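Local coordinates for protein halocarboxylic acid dehalogenase DehI (Pseudomonas putida, PDB 3BJX) that probably hydrolyses the carbon-halogen bond of 2-haloalkanoic acids, as a group I dehalogenase with an all-helical fold, at residues A[102-107]-A[219-224]; A[203-208]-A[213-218]; A[124-129]-A[293-298]. All blocks are in the same frame, centred on the assembly; numbering follows the deposited sequence.

Overall arrangement
The three contacts form a compact triangle on one all-helical chain, with centres about 11 Å (1 to 2), 12 Å (2 to 3) and 14 Å (1 to 3) apart. Along the sequence the segments come as 102-107, 124-129, 203-208, 213-218, 219-224 and 293-298, so contacts 1 and 3 interlock while contact 2 is nested inside the loops closed by both. Contacts 1 and 2 share helix 212-223, which packs on helix 267-299 where Ile294 of contact 3 meets Val218, Val222 and Leu223. Together they tie the short helices 101-107, 203-208 and 212-223 to the long helices 112-143 and 267-299, with contact 1 at the surface and contacts 2 and 3 buried.

Contact 1 (A[102-107]-A[219-224])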
ATOM      1  N   LYS A 102      12.497 -29.594  -8.198  1.00 26.08           N
ATOM      2  CA  LYS A 102      13.234 -30.161  -9.314  1.00 27.79           C
ATOM      3  C   LYS A 102      12.625 -31.484  -9.799  1.00 26.67           C
ATOM      4  O   LYS A 102      12.303 -31.611 -10.972  1.00 26.63           O
ATOM      5  CB  LYS A 102      14.690 -30.331  -8.907  1.00 31.00           C
ATOM      6  CG  LYS A 102      15.595 -30.893  -9.972  1.00 35.40           C
ATOM      7  CD  LYS A 102      17.010 -31.095  -9.420  1.00 38.69           C
ATOM      8  CE  LYS A 102      17.385 -29.978  -8.431  1.00 40.04           C
ATOM      9  NZ  LYS A 102      18.766 -29.492  -8.673  1.00 42.24           N
ATOM     10  N   GLU A 103      12.460 -32.457  -8.898  1.00 26.89           N
ATOM     11  CA  GLU A 103      11.761 -33.724  -9.216  1.00 27.57           C
ATOM     12  C   GLU A 103      10.335 -33.505  -9.760  1.00 26.74           C
ATOM     13  O   GLU A 103       9.867 -34.250 -10.623  1.00 27.44           O
ATOM     14  CB  GLU A 103      11.712 -34.662  -7.996  1.00 29.27           C
ATOM     15  CG  GLU A 103      13.056 -35.292  -7.548  1.00 30.61           C
ATOM     16  CD  GLU A 103      13.775 -36.108  -8.650  1.00 33.08           C
ATOM     17  OE1 GLU A 103      13.114 -36.704  -9.551  1.00 32.86           O
ATOM     18  OE2 GLU A 103      15.029 -36.157  -8.602  1.00 34.71           O
ATOM     19  N   ARG A 104       9.655 -32.483  -9.239  1.00 24.72           N
ATOM     20  CA  ARG A 104       8.347 -32.053  -9.732  1.00 21.76           C
ATOM     21  C   ARG A 104       8.380 -31.593 -11.177  1.00 20.63           C
ATOM     22  O   ARG A 104       7.464 -31.881 -11.949  1.00 20.80           O
ATOM     23  CB  ARG A 104       7.779 -30.932  -8.834  1.00 21.12           C
ATOM     24  CG  ARG A 104       6.457 -30.320  -9.330  1.00 18.17           C
ATOM     25  CD  ARG A 104       5.341 -31.368  -9.333  1.00 17.50           C
ATOM     26  NE  ARG A 104       4.087 -30.934  -9.958  1.00 14.88           N
ATOM     27  CZ  ARG A 104       3.704 -31.228 -11.196  1.00 16.77           C
ATOM     28  NH1 ARG A 104       4.482 -31.957 -11.986  1.00 16.65           N
ATOM     29  NH2 ARG A 104       2.525 -30.787 -11.654  1.00 17.70           N
ATOM     30  N   LEU A 105       9.411 -30.836 -11.530  1.00 20.64           N
ATOM     31  CA  LEU A 105       9.560 -30.338 -12.886  1.00 20.08           C
ATOM     32  C   LEU A 105       9.984 -31.461 -13.827  1.00 21.13           C
ATOM     33  O   LEU A 105       9.552 -31.495 -14.969  1.00 20.83           O
ATOM     34  CB  LEU A 105      10.522 -29.133 -12.932  1.00 20.36           C
ATOM     35  CG  LEU A 105       9.960 -27.871 -12.235  1.00 18.88           C
ATOM     36  CD1 LEU A 105      11.032 -26.803 -12.101  1.00 17.66           C
ATOM     37  CD2 LEU A 105       8.685 -27.327 -12.909  1.00 15.43           C
ATOM     38  N   TYR A 106      10.785 -32.405 -13.333  1.00 22.50           N
ATOM     39  CA  TYR A 106      11.016 -33.654 -14.052  1.00 23.47           C
ATOM     40  C   TYR A 106       9.697 -34.315 -14.421  1.00 24.04           C
ATOM     41  O   TYR A 106       9.474 -34.662 -15.580  1.00 23.78           O
ATOM     42  CB  TYR A 106      11.822 -34.640 -13.203  1.00 25.61           C
ATOM     43  CG  TYR A 106      13.292 -34.313 -13.054  1.00 26.03           C
ATOM     44  CD1 TYR A 106      13.975 -33.567 -14.013  1.00 25.24           C
ATOM     45  CD2 TYR A 106      14.010 -34.814 -11.983  1.00 26.72           C
ATOM     46  CE1 TYR A 106      15.336 -33.299 -13.874  1.00 26.94           C
ATOM     47  CE2 TYR A 106      15.370 -34.554 -11.834  1.00 27.75           C
ATOM     48  CZ  TYR A 106      16.028 -33.803 -12.773  1.00 26.79           C
ATOM     49  OH  TYR A 106      17.377 -33.552 -12.583  1.00 26.82           O
ATOM     50  N   ALA A 107       8.838 -34.496 -13.416  1.00 23.87           N
ATOM     51  CA  ALA A 107       7.539 -35.127 -13.579  1.00 23.35           C
ATOM     52  C   ALA A 107       6.670 -34.375 -14.580  1.00 24.06           C
ATOM     53  O   ALA A 107       5.824 -34.973 -15.252  1.00 24.86           O
ATOM     54  CB  ALA A 107       6.843 -35.234 -12.238  1.00 22.88           C
ATOM     55  N   THR A 219       2.855 -21.420  -9.003  1.00 20.11           N
ATOM     56  CA  THR A 219       1.707 -20.668  -8.474  1.00 20.75           C
ATOM     57  C   THR A 219       0.825 -21.560  -7.604  1.00 21.89           C
ATOM     58  O   THR A 219       0.616 -21.255  -6.420  1.00 23.84           O
ATOM     59  CB  THR A 219       0.856 -19.973  -9.604  1.00 20.64           C
ATOM     60  OG1 THR A 219       1.638 -18.970 -10.271  1.00 19.98           O
ATOM     61  CG2 THR A 219      -0.425 -19.333  -9.049  1.00 19.41           C
ATOM     62  N   ASP A 220       0.322 -22.657  -8.183  1.00 22.09           N
ATOM     63  CA  ASP A 220      -0.745 -23.468  -7.541  1.00 23.58           C
ATOM     64  C   ASP A 220      -0.234 -24.467  -6.509  1.00 21.95           C
ATOM     65  O   ASP A 220      -0.971 -24.881  -5.608  1.00 22.52           O
ATOM     66  CB  ASP A 220      -1.603 -24.221  -8.584  1.00 24.53           C
ATOM     67  CG  ASP A 220      -2.418 -23.287  -9.480  1.00 27.02           C
ATOM     68  OD1 ASP A 220      -2.595 -22.093  -9.146  1.00 28.20           O
ATOM     69  OD2 ASP A 220      -2.897 -23.758 -10.528  1.00 27.90           O
ATOM     70  N   GLU A 221       1.021 -24.856  -6.653  1.00 20.71           N
ATOM     71  CA  GLU A 221       1.578 -25.937  -5.863  1.00 20.65           C
ATOM     72  C   GLU A 221       2.666 -25.470  -4.905  1.00 21.04           C
ATOM     73  O   GLU A 221       2.871 -26.083  -3.833  1.00 23.35           O
ATOM     74  CB  GLU A 221       2.129 -27.043  -6.778  1.00 19.35           C
ATOM     75  CG  GLU A 221       1.236 -27.400  -7.968  1.00 18.98           C
ATOM     76  CD  GLU A 221       1.813 -28.536  -8.807  1.00 20.97           C
ATOM     77  OE1 GLU A 221       2.671 -29.282  -8.273  1.00 22.72           O
ATOM     78  OE2 GLU A 221       1.423 -28.692  -9.991  1.00 20.59           O
ATOM     79  N   VAL A 222       3.379 -24.414  -5.292  1.00 18.83           N
ATOM     80  CA  VAL A 222       4.448 -23.872  -4.453  1.00 18.65           C
ATOM     81  C   VAL A 222       3.958 -22.643  -3.668  1.00 18.45           C
ATOM     82  O   VAL A 222       4.086 -22.600  -2.458  1.00 21.12           O
ATOM     83  CB  VAL A 222       5.792 -23.577  -5.258  1.00 18.42           C
ATOM     84  CG1 VAL A 222       6.922 -23.102  -4.326  1.00 17.52           C
ATOM     85  CG2 VAL A 222       6.259 -24.803  -6.049  1.00 18.89           C
ATOM     86  N   LEU A 223       3.386 -21.658  -4.343  1.00 18.13           N
ATOM     87  CA  LEU A 223       3.047 -20.404  -3.670  1.00 17.79           C
ATOM     88  C   LEU A 223       1.683 -20.400  -2.987  1.00 19.66           C
ATOM     89  O   LEU A 223       1.487 -19.675  -1.999  1.00 17.01           O
ATOM     90  CB  LEU A 223       3.159 -19.221  -4.628  1.00 16.31           C
ATOM     91  CG  LEU A 223       4.544 -18.843  -5.177  1.00 15.21           C
ATOM     92  CD1 LEU A 223       4.446 -17.562  -6.014  1.00 14.03           C
ATOM     93  CD2 LEU A 223       5.571 -18.675  -4.049  1.00 14.69           C
ATOM     94  N   ALA A 224       0.740 -21.206  -3.495  1.00 20.85           N
ATOM     95  CA  ALA A 224      -0.622 -21.190  -2.926  1.00 20.78           C
ATOM     96  C   ALA A 224      -0.687 -21.499  -1.414  1.00 20.51           C
ATOM     97  O   ALA A 224      -1.412 -20.821  -0.687  1.00 18.90           O
ATOM     98  CB  ALA A 224      -1.595 -22.068  -3.738  1.00 21.22           C
TER
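Arg104 and Glu221 close a side-on, two-pronged salt bridge between helix 101-107 and helix 212-223, at the surface of this all-helical fold. Beneath it the packing is tight: the Ile217 methyl CD1 lies under one face of the Arg104 guanidinium, 3.6 Å from CZ, Leu105 also packs on Ile217, and Val222, next to Glu221, is buried against Ile294 and Cys297 of helix 267-299. The two backbones stay well separated, the CA atoms of Arg104 and Glu221 9.9 Å apart, and on the solvent side this partly exposed pair alone spans the distance. A bend at chi2 (64°) turns the end of the arginine toward Glu221, whose chain runs out straight beyond CG. Both carboxylate oxygens are used, each through its syn lone pair, and the two flat groups lie nearly coplanar, 21° apart. A leucine in place of Arg104 would probably leave the Glu221 carboxylate without its countercharge and free to swing into solvent. Asp220 has its own arginine, Arg191 of helix 183-195. Of the two prongs, Arg104 NH2 reaches Glu221 OE2 at 2.9 Å, while the straighter one runs from Arg104 NE to Glu221 OE1 at 2.8 Å with an N-H...O angle of 169°.

Contact 2 (A[203-208]-A[213-218]). With SO4 (sulfate ion), chain E.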
ATOM      1  N   SER A 203       7.249  -8.590 -12.646  1.00 13.20           N
ATOM      2  CA  SER A 203       8.106  -8.959 -13.783  1.00 14.41           C
ATOM      3  C   SER A 203       8.537 -10.401 -13.661  1.00 15.14           C
ATOM      4  O   SER A 203       8.748 -11.083 -14.673  1.00 15.63           O
ATOM      5  CB  SER A 203       9.366  -8.090 -13.862  1.00 15.23           C
ATOM      6  OG  SER A 203       9.051  -6.719 -13.952  1.00 16.62           O
ATOM      7  N   ASP A 204       8.650 -10.856 -12.408  1.00 15.53           N
ATOM      8  CA  ASP A 204       9.094 -12.219 -12.074  1.00 15.79           C
ATOM      9  C   ASP A 204       8.213 -13.243 -12.721  1.00 15.05           C
ATOM     10  O   ASP A 204       8.704 -14.249 -13.242  1.00 15.32           O
ATOM     11  CB  ASP A 204       9.021 -12.457 -10.560  1.00 16.94           C
ATOM     12  CG  ASP A 204       9.895 -11.525  -9.781  1.00 17.24           C
ATOM     13  OD1 ASP A 204       9.668 -10.281  -9.835  1.00 19.37           O
ATOM     14  OD2 ASP A 204      10.793 -12.042  -9.097  1.00 16.54           O
ATOM     15  N   PHE A 205       6.906 -12.983 -12.628  1.00 15.38           N
ATOM     16  CA  PHE A 205       5.853 -13.841 -13.175  1.00 14.81           C
ATOM     17  C   PHE A 205       5.718 -13.691 -14.692  1.00 14.62           C
ATOM     18  O   PHE A 205       5.465 -14.668 -15.385  1.00 14.15           O
ATOM     19  CB  PHE A 205       4.530 -13.616 -12.432  1.00 13.46           C
ATOM     20  CG  PHE A 205       4.618 -13.913 -10.954  1.00 15.46           C
ATOM     21  CD1 PHE A 205       5.286 -15.063 -10.490  1.00 13.66           C
ATOM     22  CD2 PHE A 205       4.048 -13.054 -10.015  1.00 15.61           C
ATOM     23  CE1 PHE A 205       5.390 -15.330  -9.132  1.00 13.21           C
ATOM     24  CE2 PHE A 205       4.155 -13.315  -8.654  1.00 14.08           C
ATOM     25  CZ  PHE A 205       4.815 -14.456  -8.208  1.00 13.76           C
ATOM     26  N   GLN A 206       5.914 -12.482 -15.215  1.00 15.42           N
ATOM     27  CA  GLN A 206       6.065 -12.297 -16.677  1.00 14.44           C
ATOM     28  C   GLN A 206       7.179 -13.151 -17.308  1.00 15.02           C
ATOM     29  O   GLN A 206       7.085 -13.601 -18.456  1.00 14.93           O
ATOM     30  CB  GLN A 206       6.309 -10.826 -16.999  1.00 15.06           C
ATOM     31  CG  GLN A 206       5.108  -9.938 -16.715  1.00 15.41           C
ATOM     32  CD  GLN A 206       5.392  -8.478 -17.031  1.00 16.44           C
ATOM     33  OE1 GLN A 206       5.582  -7.658 -16.130  1.00 15.84           O
ATOM     34  NE2 GLN A 206       5.441  -8.153 -18.312  1.00 16.50           N
ATOM     35  N   ALA A 207       8.237 -13.375 -16.545  1.00 15.35           N
ATOM     36  CA  ALA A 207       9.414 -14.017 -17.055  1.00 14.00           C
ATOM     37  C   ALA A 207       9.277 -15.523 -17.027  1.00 15.37           C
ATOM     38  O   ALA A 207       9.824 -16.221 -17.877  1.00 15.80           O
ATOM     39  CB  ALA A 207      10.601 -13.577 -16.243  1.00 14.40           C
ATOM     40  N   LEU A 208       8.573 -16.032 -16.019  1.00 17.01           N
ATOM     41  CA  LEU A 208       8.383 -17.471 -15.844  1.00 14.34           C
ATOM     42  C   LEU A 208       7.266 -17.917 -16.771  1.00 15.15           C
ATOM     43  O   LEU A 208       7.259 -19.062 -17.230  1.00 14.97           O
ATOM     44  CB  LEU A 208       8.068 -17.803 -14.384  1.00 12.76           C
ATOM     45  CG  LEU A 208       9.221 -17.612 -13.371  1.00 13.08           C
ATOM     46  CD1 LEU A 208       8.684 -17.362 -11.961  1.00 11.43           C
ATOM     47  CD2 LEU A 208      10.234 -18.772 -13.359  1.00 10.18           C
ATOM     48  N   LYS A 213       3.718 -23.649 -17.946  1.00 16.70           N
ATOM     49  CA  LYS A 213       3.466 -24.761 -17.022  1.00 17.19           C
ATOM     50  C   LYS A 213       4.325 -24.661 -15.758  1.00 16.63           C
ATOM     51  O   LYS A 213       3.906 -25.124 -14.694  1.00 19.40           O
ATOM     52  CB  LYS A 213       3.676 -26.116 -17.734  1.00 17.49           C
ATOM     53  CG  LYS A 213       3.249 -27.351 -16.901  1.00 17.98           C
ATOM     54  CD  LYS A 213       3.842 -28.643 -17.470  1.00 18.86           C
ATOM     55  CE  LYS A 213       3.001 -29.880 -17.063  1.00 19.84           C
ATOM     56  NZ  LYS A 213       3.269 -31.114 -17.906  1.00 20.90           N
ATOM     57  N   VAL A 214       5.518 -24.074 -15.873  1.00 16.55           N
ATOM     58  CA  VAL A 214       6.368 -23.769 -14.720  1.00 16.66           C
ATOM     59  C   VAL A 214       5.646 -22.756 -13.811  1.00 16.92           C
ATOM     60  O   VAL A 214       5.583 -22.928 -12.574  1.00 18.25           O
ATOM     61  CB  VAL A 214       7.761 -23.187 -15.160  1.00 17.28           C
ATOM     62  CG1 VAL A 214       8.487 -22.528 -13.991  1.00 16.05           C
ATOM     63  CG2 VAL A 214       8.638 -24.266 -15.779  1.00 17.02           C
ATOM     64  N   LEU A 215       5.092 -21.720 -14.436  1.00 15.45           N
ATOM     65  CA  LEU A 215       4.378 -20.671 -13.734  1.00 15.39           C
ATOM     66  C   LEU A 215       3.142 -21.249 -13.039  1.00 17.07           C
ATOM     67  O   LEU A 215       2.856 -20.907 -11.878  1.00 15.68           O
ATOM     68  CB  LEU A 215       3.985 -19.533 -14.678  1.00 14.53           C
ATOM     69  CG  LEU A 215       3.165 -18.377 -14.061  1.00 13.09           C
ATOM     70  CD1 LEU A 215       3.830 -17.760 -12.827  1.00 12.00           C
ATOM     71  CD2 LEU A 215       2.907 -17.325 -15.096  1.00 12.43           C
ATOM     72  N   GLN A 216       2.435 -22.139 -13.730  1.00 17.59           N
ATOM     73  CA  GLN A 216       1.290 -22.806 -13.132  1.00 20.05           C
ATOM     74  C   GLN A 216       1.649 -23.605 -11.871  1.00 19.76           C
ATOM     75  O   GLN A 216       1.033 -23.421 -10.826  1.00 21.71           O
ATOM     76  CB  GLN A 216       0.611 -23.693 -14.164  1.00 22.23           C
ATOM     77  CG  GLN A 216      -0.562 -24.462 -13.601  1.00 25.98           C
ATOM     78  CD  GLN A 216      -1.600 -24.770 -14.645  1.00 28.32           C
ATOM     79  OE1 GLN A 216      -1.288 -25.305 -15.719  1.00 30.23           O
ATOM     80  NE2 GLN A 216      -2.852 -24.438 -14.344  1.00 28.96           N
ATOM     81  N   ILE A 217       2.640 -24.489 -11.987  1.00 19.73           N
ATOM     82  CA  ILE A 217       3.123 -25.336 -10.894  1.00 17.17           C
ATOM     83  C   ILE A 217       3.613 -24.518  -9.704  1.00 18.80           C
ATOM     84  O   ILE A 217       3.235 -24.793  -8.558  1.00 16.67           O
ATOM     85  CB  ILE A 217       4.257 -26.286 -11.388  1.00 16.87           C
ATOM     86  CG1 ILE A 217       3.693 -27.341 -12.344  1.00 15.70           C
ATOM     87  CG2 ILE A 217       4.994 -26.952 -10.231  1.00 13.73           C
ATOM     88  CD1 ILE A 217       4.744 -28.241 -12.943  1.00 16.98           C
ATOM     89  N   VAL A 218       4.437 -23.498  -9.966  1.00 18.67           N
ATOM     90  CA  VAL A 218       4.955 -22.671  -8.862  1.00 18.09           C
ATOM     91  C   VAL A 218       3.859 -21.815  -8.216  1.00 19.08           C
ATOM     92  O   VAL A 218       3.911 -21.556  -7.009  1.00 20.10           O
ATOM     93  CB  VAL A 218       6.233 -21.846  -9.244  1.00 17.57           C
ATOM     94  CG1 VAL A 218       7.307 -22.769  -9.872  1.00 15.56           C
ATOM     95  CG2 VAL A 218       5.897 -20.653 -10.157  1.00 13.44           C
TER
HETATM   96  S   SO4 E 297       9.404  -6.402 -10.373  1.00 25.72           S
HETATM   97  O1  SO4 E 297      10.389  -7.488 -10.205  1.00 24.70           O
HETATM   98  O2  SO4 E 297       9.705  -5.313  -9.444  1.00 25.61           O
HETATM   99  O3  SO4 E 297       9.487  -5.906 -11.738  1.00 26.55           O
HETATM  100  O4  SO4 E 297       8.037  -6.859 -10.121  1.00 24.36           O
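The ring of Phe205 meets Leu215 obliquely, with ring atom CD1 of Phe205 3.9 Å from the methyl CD1 of Leu215. Around the same ring gather Leu189 and Val192 of helix 183-195, Ile287 of helix 267-299 and, at its far end, Leu223, whose CD1 lies 3.8 Å from Phe205 CZ. Leu215 reaches across because its CG stands anti to the backbone N (chi1 178°), and its two methyls divide the work: while CD1 takes the ring, CD2 sits 3.7 Å from the carbonyl oxygen of Phe205. Two helices consecutive in the chain, 203-208 and 212-223, fold back on each other through a short connection, with the axes of the two segments coming within 9.4 Å at 130° between their N-to-C directions. Close to the turn the backbones draw together, so that Leu208 and Leu215 meet at their roots, CB to CB at 4.4 Å. Leu208 then sends CD2 across the side chain of Val214 to its CG1, 4.2 Å away. All four touching side chains are buried and apolar, and no hydrogen bond links the segments. At the other end of helix 203-208 a sulfate, probably from the crystallisation liquor, accepts a bond from Ser203 N to its O4 at 3.2 Å; Trp49 NE1 and Phe52 N also hold the ion.

Contact 3 (A[124-129]-A[293-298]); sequences AFNYGN and HITECL
Asn126 and Thr295 point at each other from opposite directions; both side chains leave their backbones toward the partner helix, and a single hydrogen bond joins them. The donor is Asn126 ND2, which reaches Thr295 OG1 at 2.8 Å; the N-H...O angle of 174° makes the bond nearly straight, and OG1 lies only 5° out of the amide plane, where the N-H points. Thr295 presents more than its oxygen. Its methyl CG2 also comes up to Asn126 ND2, at 3.3 Å, so the amide nitrogen lies against both branches of the threonine. The first torsion of Thr295 (chi1 -48°) sets OG1 beside its own backbone N, and from there the hydroxyl is also bonded to the carbonyl oxygen of Ile291, one turn earlier. That carbonyl can only accept, so the hydroxyl donates to its own helix and accepts the amide N-H from the other. The pair thus sits as a buried polar bridge between helix 112-143 and helix 267-299, the two longest of this all-helical chain; the CA atoms of Asn126 and Thr295 stand 8.4 Å apart. Largely apolar neighbours pack around it: Asn126 touches Ile291 and Ile292, and Thr295 packs on Leu122 and Tyr123. The backbone carbonyl oxygens of Asn126 and Tyr127 both accept bonds from Arg88. One turn further along, Asn129 ND2 hydrogen-bonds to Asp204 OD2 at 2.9 Å, which links helix 112-143 to helix 203-208.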
ATOM      1  N   ALA A 124      18.415 -14.125 -11.278  1.00 12.51           N
ATOM      2  CA  ALA A 124      18.504 -12.723 -11.661  1.00 13.72           C
ATOM      3  C   ALA A 124      17.563 -11.886 -10.814  1.00 14.76           C
ATOM      4  O   ALA A 124      17.865 -10.728 -10.501  1.00 18.62           O
ATOM      5  CB  ALA A 124      18.176 -12.533 -13.156  1.00 14.15           C
ATOM      6  N   PHE A 125      16.408 -12.455 -10.490  1.00 13.95           N
ATOM      7  CA  PHE A 125      15.390 -11.767  -9.725  1.00 14.39           C
ATOM      8  C   PHE A 125      15.710 -11.764  -8.258  1.00 15.25           C
ATOM      9  O   PHE A 125      15.556 -10.728  -7.627  1.00 15.98           O
ATOM     10  CB  PHE A 125      13.990 -12.341  -9.969  1.00 14.38           C
ATOM     11  CG  PHE A 125      13.370 -11.856 -11.234  1.00 13.60           C
ATOM     12  CD1 PHE A 125      12.842 -10.594 -11.306  1.00 11.56           C
ATOM     13  CD2 PHE A 125      13.364 -12.653 -12.373  1.00 12.60           C
ATOM     14  CE1 PHE A 125      12.296 -10.132 -12.485  1.00 12.75           C
ATOM     15  CE2 PHE A 125      12.827 -12.186 -13.548  1.00 12.30           C
ATOM     16  CZ  PHE A 125      12.304 -10.928 -13.612  1.00 12.41           C
ATOM     17  N   ASN A 126      16.126 -12.918  -7.719  1.00 16.56           N
ATOM     18  CA  ASN A 126      16.670 -13.006  -6.355  1.00 15.99           C
ATOM     19  C   ASN A 126      17.717 -11.957  -6.065  1.00 16.12           C
ATOM     20  O   ASN A 126      17.742 -11.413  -4.970  1.00 16.29           O
ATOM     21  CB  ASN A 126      17.236 -14.403  -6.062  1.00 16.54           C
ATOM     22  CG  ASN A 126      16.162 -15.446  -6.021  1.00 17.16           C
ATOM     23  OD1 ASN A 126      14.981 -15.094  -5.962  1.00 18.37           O
ATOM     24  ND2 ASN A 126      16.540 -16.729  -6.076  1.00 14.51           N
ATOM     25  N   TYR A 127      18.568 -11.678  -7.055  1.00 16.50           N
ATOM     26  CA  TYR A 127      19.600 -10.656  -6.942  1.00 16.65           C
ATOM     27  C   TYR A 127      19.071  -9.219  -6.959  1.00 17.06           C
ATOM     28  O   TYR A 127      19.488  -8.400  -6.142  1.00 17.53           O
ATOM     29  CB  TYR A 127      20.681 -10.823  -8.026  1.00 17.82           C
ATOM     30  CG  TYR A 127      21.757  -9.781  -7.912  1.00 17.45           C
ATOM     31  CD1 TYR A 127      22.725  -9.880  -6.920  1.00 17.91           C
ATOM     32  CD2 TYR A 127      21.788  -8.679  -8.755  1.00 18.10           C
ATOM     33  CE1 TYR A 127      23.712  -8.926  -6.776  1.00 17.47           C
ATOM     34  CE2 TYR A 127      22.781  -7.692  -8.618  1.00 18.52           C
ATOM     35  CZ  TYR A 127      23.747  -7.832  -7.616  1.00 18.62           C
ATOM     36  OH  TYR A 127      24.756  -6.895  -7.429  1.00 17.26           O
ATOM     37  N   GLY A 128      18.185  -8.897  -7.901  1.00 15.76           N
ATOM     38  CA  GLY A 128      17.735  -7.525  -8.025  1.00 13.94           C
ATOM     39  C   GLY A 128      16.574  -7.128  -7.139  1.00 12.98           C
ATOM     40  O   GLY A 128      16.392  -5.950  -6.865  1.00 13.04           O
ATOM     41  N   ASN A 129      15.789  -8.109  -6.702  1.00 12.70           N
ATOM     42  CA  ASN A 129      14.517  -7.870  -6.017  1.00 12.14           C
ATOM     43  C   ASN A 129      14.720  -7.068  -4.739  1.00 10.80           C
ATOM     44  O   ASN A 129      14.108  -6.013  -4.595  1.00  8.47           O
ATOM     45  CB  ASN A 129      13.721  -9.184  -5.793  1.00 12.44           C
ATOM     46  CG  ASN A 129      12.706  -9.469  -6.904  1.00 13.07           C
ATOM     47  OD1 ASN A 129      12.457  -8.621  -7.765  1.00 15.04           O
ATOM     48  ND2 ASN A 129      12.106 -10.660  -6.882  1.00 10.59           N
ATOM     49  N   HIS A 293      11.389 -18.189  -2.054  1.00 18.46           N
ATOM     50  CA  HIS A 293      10.718 -19.437  -1.687  1.00 17.68           C
ATOM     51  C   HIS A 293      10.729 -20.490  -2.770  1.00 17.52           C
ATOM     52  O   HIS A 293      11.092 -21.622  -2.505  1.00 20.96           O
ATOM     53  CB  HIS A 293       9.286 -19.240  -1.205  1.00 17.12           C
ATOM     54  CG  HIS A 293       8.741 -20.449  -0.507  1.00 16.61           C
ATOM     55  ND1 HIS A 293       9.319 -20.967   0.635  1.00 14.12           N
ATOM     56  CD2 HIS A 293       7.694 -21.258  -0.803  1.00 14.37           C
ATOM     57  CE1 HIS A 293       8.639 -22.033   1.017  1.00 14.16           C
ATOM     58  NE2 HIS A 293       7.654 -22.233   0.160  1.00 13.16           N
ATOM     59  N   ILE A 294      10.338 -20.127  -3.984  1.00 17.07           N
ATOM     60  CA  ILE A 294      10.409 -21.049  -5.122  1.00 14.38           C
ATOM     61  C   ILE A 294      11.847 -21.550  -5.333  1.00 15.48           C
ATOM     62  O   ILE A 294      12.078 -22.736  -5.491  1.00 15.04           O
ATOM     63  CB  ILE A 294       9.879 -20.359  -6.405  1.00 14.15           C
ATOM     64  CG1 ILE A 294       8.356 -20.187  -6.335  1.00 11.98           C
ATOM     65  CG2 ILE A 294      10.286 -21.113  -7.667  1.00 11.45           C
ATOM     66  CD1 ILE A 294       7.785 -19.106  -7.279  1.00 11.08           C
ATOM     67  N   THR A 295      12.807 -20.631  -5.325  1.00 16.55           N
ATOM     68  CA  THR A 295      14.228 -20.980  -5.435  1.00 17.33           C
ATOM     69  C   THR A 295      14.675 -21.993  -4.397  1.00 18.85           C
ATOM     70  O   THR A 295      15.422 -22.921  -4.718  1.00 18.79           O
ATOM     71  CB  THR A 295      15.111 -19.735  -5.362  1.00 15.82           C
ATOM     72  OG1 THR A 295      14.576 -18.745  -6.254  1.00 15.92           O
ATOM     73  CG2 THR A 295      16.540 -20.046  -5.780  1.00 15.25           C
ATOM     74  N   GLU A 296      14.201 -21.823  -3.165  1.00 20.34           N
ATOM     75  CA  GLU A 296      14.547 -22.710  -2.064  1.00 20.73           C
ATOM     76  C   GLU A 296      13.980 -24.122  -2.269  1.00 20.96           C
ATOM     77  O   GLU A 296      14.619 -25.112  -1.919  1.00 21.37           O
ATOM     78  CB  GLU A 296      14.054 -22.115  -0.745  1.00 21.50           C
ATOM     79  CG  GLU A 296      14.551 -22.838   0.500  1.00 21.59           C
ATOM     80  CD  GLU A 296      13.857 -22.394   1.777  1.00 22.58           C
ATOM     81  OE1 GLU A 296      13.225 -21.304   1.826  1.00 22.70           O
ATOM     82  OE2 GLU A 296      13.938 -23.163   2.751  1.00 23.02           O
ATOM     83  N   CYS A 297      12.772 -24.204  -2.819  1.00 20.67           N
ATOM     84  CA  CYS A 297      12.143 -25.478  -3.114  1.00 20.27           C
ATOM     85  C   CYS A 297      12.893 -26.179  -4.211  1.00 21.44           C
ATOM     86  O   CYS A 297      12.821 -27.397  -4.315  1.00 22.38           O
ATOM     87  CB  CYS A 297      10.702 -25.286  -3.560  1.00 21.21           C
ATOM     88  SG  CYS A 297       9.546 -24.868  -2.245  1.00 17.74           S
ATOM     89  N   LEU A 298      13.619 -25.407  -5.025  1.00 21.87           N
ATOM     90  CA  LEU A 298      14.396 -25.960  -6.128  1.00 21.05           C
ATOM     91  C   LEU A 298      15.809 -26.377  -5.712  1.00 22.68           C
ATOM     92  O   LEU A 298      16.211 -27.510  -5.974  1.00 22.68           O
ATOM     93  CB  LEU A 298      14.458 -24.985  -7.307  1.00 19.84           C
ATOM     94  CG  LEU A 298      15.005 -25.565  -8.623  1.00 20.06           C
ATOM     95  CD1 LEU A 298      14.040 -26.584  -9.210  1.00 17.38           C
ATOM     96  CD2 LEU A 298      15.337 -24.469  -9.653  1.00 18.49           C
TER